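Local atomic coordinates of protein Kinase A (Toxoplasma gondii, PDB entry 5J3U), a protein that binds cAMP in two domains and, as the regulatory part of protein kinase A, probably holds the catalytic partner inactive until cAMP arrives. Residues S45-L48 / I49-G52; S140-I143 / L144-M147. All coordinates share one frame; numbering follows the deposited sequence.

Contact 1: residues S45-L48 / I49-G52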
loop_
_atom_site.group_PDB
_atom_site.type_symbol
_atom_site.label_atom_id
_atom_site.label_comp_id
_atom_site.label_asym_id
_atom_site.label_seq_id
_atom_site.Cartn_x
_atom_site.Cartn_y
_atom_site.Cartn_z
ATOM N N SER A 45 -0.039 27.094 -1.805
ATOM C CA SER A 45 1.160 27.746 -2.353
ATOM C C SER A 45 2.268 28.001 -1.367
ATOM O O SER A 45 3.001 29.001 -1.463
ATOM C CB SER A 45 0.804 29.036 -3.093
ATOM O OG SER A 45 -0.298 28.809 -3.935
ATOM N N THR A 46 2.426 27.044 -0.459
ATOM C CA THR A 46 3.499 27.033 0.510
ATOM C C THR A 46 4.581 26.066 0.024
ATOM O O THR A 46 4.332 24.864 -0.182
ATOM C CB THR A 46 3.029 26.529 1.911
ATOM O OG1 THR A 46 1.948 27.327 2.417
ATOM C CG2 THR A 46 4.180 26.528 2.909
ATOM N N CYS A 47 5.798 26.579 -0.043
ATOM C CA CYS A 47 6.925 25.817 -0.451
ATOM C C CYS A 47 7.544 25.104 0.742
ATOM O O CYS A 47 8.511 25.575 1.333
ATOM C CB CYS A 47 7.944 26.742 -1.143
ATOM S SG CYS A 47 9.332 25.799 -1.798
ATOM N N LEU A 48 7.021 23.908 1.042
ATOM C CA LEU A 48 7.373 23.151 2.260
ATOM C C LEU A 48 8.712 22.494 2.270
ATOM O O LEU A 48 9.391 22.557 3.274
ATOM C CB LEU A 48 6.301 22.074 2.557
ATOM C CG LEU A 48 6.392 21.180 3.804
ATOM C CD1 LEU A 48 6.313 22.009 5.058
ATOM C CD2 LEU A 48 5.201 20.239 3.784
ATOM N N ILE A 49 9.075 21.778 1.195
ATOM C CA ILE A 49 10.355 21.114 1.116
ATOM C C ILE A 49 11.075 21.629 -0.129
ATOM O O ILE A 49 10.445 21.777 -1.157
ATOM C CB ILE A 49 10.177 19.575 0.937
ATOM C CG1 ILE A 49 9.518 18.976 2.189
ATOM C CG2 ILE A 49 11.500 18.896 0.593
ATOM C CD1 ILE A 49 9.345 17.465 2.096
ATOM N N ARG A 50 12.375 21.839 -0.026
ATOM C CA ARG A 50 13.124 22.386 -1.121
ATOM C C ARG A 50 14.212 21.420 -1.525
ATOM O O ARG A 50 14.982 20.979 -0.694
ATOM C CB ARG A 50 13.725 23.726 -0.737
ATOM C CG ARG A 50 12.686 24.705 -0.208
ATOM C CD ARG A 50 13.177 26.151 -0.294
ATOM N NE ARG A 50 13.214 26.819 1.007
ATOM C CZ ARG A 50 12.145 27.171 1.725
ATOM N NH1 ARG A 50 10.909 26.892 1.310
ATOM N NH2 ARG A 50 12.318 27.814 2.873
ATOM N N GLU A 51 14.253 21.107 -2.832
ATOM C CA GLU A 51 15.224 20.180 -3.378
ATOM C C GLU A 51 16.612 20.589 -2.966
ATOM O O GLU A 51 16.922 21.759 -3.010
ATOM C CB GLU A 51 15.134 20.166 -4.919
ATOM C CG GLU A 51 15.973 19.145 -5.619
ATOM C CD GLU A 51 15.818 19.168 -7.135
ATOM O OE1 GLU A 51 14.979 19.929 -7.694
ATOM O OE2 GLU A 51 16.584 18.399 -7.748
ATOM N N GLY A 52 17.428 19.627 -2.585
ATOM C CA GLY A 52 18.822 19.885 -2.199
ATOM C C GLY A 52 19.060 20.148 -0.700
ATOM O O GLY A 52 20.186 19.943 -0.208
#
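The flat guanidinium of R50 turns its edge to C47: SG lies in the guanidinium plane and C47 O sits near it, so the contact is made at the rim of the group. NH1 gives C47 SG a weak hydrogen bond of 3.7 Å with an N-H...S angle of 153°. The same nitrogen comes to 2.7 Å from C47 O, but at an angle too poor for a hydrogen bond. SG reaches this position because C47 places it anti to its backbone N (chi1 -175°). The arginine chain bends at chi3 (-121°), bringing its end back along the chain, with CG 3.9 Å and CD 4.1 Å from C47 SG. R50 is exposed and touches a crystal neighbour, as C47 does, so the lattice may share in fixing this pose. C47 is the centre of an inverse gamma turn, and the next two residues, L48 and I49, both face V103 of strand 102-105 as a classic beta bulge. Strand 47-49, which holds the bulge, is an outer strand of a four-stranded antiparallel sheet of the cyclic nucleotide-binding jelly roll. Within the bulge the side chains of L48 and I49 cross at a slant, L48 CG lying 4.2 Å from I49 CG1. The I49 side chain turns away from 45-48 to the buried side. There L48 and I49 both touch Y59 and F88, and I49 also meets the bound cAMP. C47 packs on T102 and T104 of the same neighbouring strand, while beyond the bulge E51 N bonds to T102 OG1 and E51 OE1 accepts from L71 N.

Contact 2: residues S140-I143 / L144-M147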
loop_
_atom_site.group_PDB
_atom_site.type_symbol
_atom_site.label_atom_id
_atom_site.label_comp_id
_atom_site.label_asym_id
_atom_site.label_seq_id
_atom_site.Cartn_x
_atom_site.Cartn_y
_atom_site.Cartn_z
ATOM N N SER A 140 9.282 -16.173 -5.476
ATOM C CA SER A 140 8.734 -17.503 -5.500
ATOM C C SER A 140 7.250 -17.563 -5.803
ATOM O O SER A 140 6.613 -18.552 -5.531
ATOM C CB SER A 140 9.070 -18.200 -4.167
ATOM O OG SER A 140 10.453 -18.054 -3.975
ATOM N N VAL A 141 6.699 -16.512 -6.383
ATOM C CA VAL A 141 5.317 -16.496 -6.863
ATOM C C VAL A 141 5.357 -16.604 -8.405
ATOM O O VAL A 141 5.692 -15.648 -9.099
ATOM C CB VAL A 141 4.628 -15.196 -6.402
ATOM C CG1 VAL A 141 3.248 -15.004 -7.015
ATOM C CG2 VAL A 141 4.550 -15.122 -4.871
ATOM N N HIS A 142 4.966 -17.751 -8.949
ATOM C CA HIS A 142 5.359 -18.063 -10.343
ATOM C C HIS A 142 4.717 -17.285 -11.458
ATOM O O HIS A 142 5.306 -17.128 -12.524
ATOM C CB HIS A 142 5.195 -19.556 -10.557
ATOM C CG HIS A 142 6.096 -20.318 -9.685
ATOM N ND1 HIS A 142 7.460 -20.167 -9.772
ATOM C CD2 HIS A 142 5.858 -21.072 -8.586
ATOM C CE1 HIS A 142 8.028 -20.877 -8.805
ATOM N NE2 HIS A 142 7.076 -21.452 -8.093
ATOM N N ILE A 143 3.565 -16.728 -11.185
ATOM C CA ILE A 143 2.917 -15.884 -12.160
ATOM C C ILE A 143 3.750 -14.628 -12.430
ATOM O O ILE A 143 3.639 -14.023 -13.503
ATOM C CB ILE A 143 1.481 -15.557 -11.674
ATOM C CG1 ILE A 143 0.617 -15.112 -12.837
ATOM C CG2 ILE A 143 1.434 -14.564 -10.519
ATOM C CD1 ILE A 143 -0.016 -16.264 -13.531
ATOM N N LEU A 144 4.659 -14.277 -11.496
ATOM C CA LEU A 144 5.618 -13.162 -11.736
ATOM C C LEU A 144 6.978 -13.589 -12.293
ATOM O O LEU A 144 7.895 -12.793 -12.437
ATOM C CB LEU A 144 5.818 -12.400 -10.420
ATOM C CG LEU A 144 4.516 -11.900 -9.794
ATOM C CD1 LEU A 144 4.889 -11.109 -8.566
ATOM C CD2 LEU A 144 3.694 -11.069 -10.756
ATOM N N ASP A 145 7.136 -14.854 -12.664
ATOM C CA ASP A 145 8.430 -15.338 -13.105
ATOM C C ASP A 145 8.952 -14.662 -14.365
ATOM O O ASP A 145 10.141 -14.664 -14.590
ATOM C CB ASP A 145 8.438 -16.882 -13.297
ATOM C CG ASP A 145 8.449 -17.635 -11.991
ATOM O OD1 ASP A 145 8.659 -17.009 -10.911
ATOM O OD2 ASP A 145 8.224 -18.873 -12.042
ATOM N N GLY A 146 8.061 -14.066 -15.138
ATOM C CA GLY A 146 8.457 -13.398 -16.365
ATOM C C GLY A 146 8.998 -12.013 -16.149
ATOM O O GLY A 146 9.693 -11.460 -17.034
ATOM N N MET A 147 8.753 -11.464 -14.954
ATOM C CA MET A 147 9.192 -10.089 -14.662
ATOM C C MET A 147 10.675 -10.094 -14.422
ATOM O O MET A 147 11.211 -11.077 -13.913
ATOM C CB MET A 147 8.545 -9.598 -13.385
ATOM C CG MET A 147 7.082 -9.272 -13.532
ATOM S SD MET A 147 6.353 -8.492 -12.092
ATOM C CE MET A 147 4.759 -7.935 -12.789
#
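H142 ND1 donates to D145 OD2 over 2.7 Å, the N-H...O angle being 156°. The acceptor lies practically in the imidazole plane, at the ring edge, and is met on its syn side. The side chains run side by side and point the same way, with ring and carboxylate planes 77° apart. In both residues CG stands beside its own backbone N and anti to the carbonyl carbon, which sends ring and carboxylate off the turn in a common direction. One ring face is approached by S140 O, 3.8 Å above the plane of the H142 ring and offset toward its rim. With one edge bonded, the rotation of the imidazole is restrained, and the nearby carboxylate would be expected to favour a proton on the ring. Both residues are exposed and touch a crystal neighbour. Beneath this pair the backbone is tied in three-residue steps: L144 N bonds to V141 O at 2.9 Å, and D145 N to H142 O, also at 2.9 Å. The second donor stands above the carbonyl plane, 64° out of it. M147 N then closes a type I turn on L144 O at 3.0 Å. On the buried side L144 CG lies 4.4 Å from V141 CG1 and 4.1 Å from I143 CG2. Beyond these, L144 packs on M247 and R152, and I143 on V250, L254 and K257 of helix 250-257. A 3-10 turn of this kind between helix 116-138 and helix 149-157 is consistent with the helix, 3-10 loop, helix arrangement (N3A motif) that precedes the beta-barrel of cyclic nucleotide-binding domains.

Contact 1 precedes contact 2 along the chain, and the two lie in different parts of the molecule: their centres are 40 Å apart and their nearest atoms about 29 Å, without touching. Residues 45-52 belong to the beta-barrel of the first cyclic nucleotide-binding domain and reach its cAMP through I49. Residues 140-147 follow helix 116-138, the long helix leading out of that domain, and precede helix 149-157 and the barrel of the second. They share no sheet. One thus sits at a nucleotide pocket, the other in the helical part beside the second domain, a region that in related regulatory subunits moves when cAMP binds.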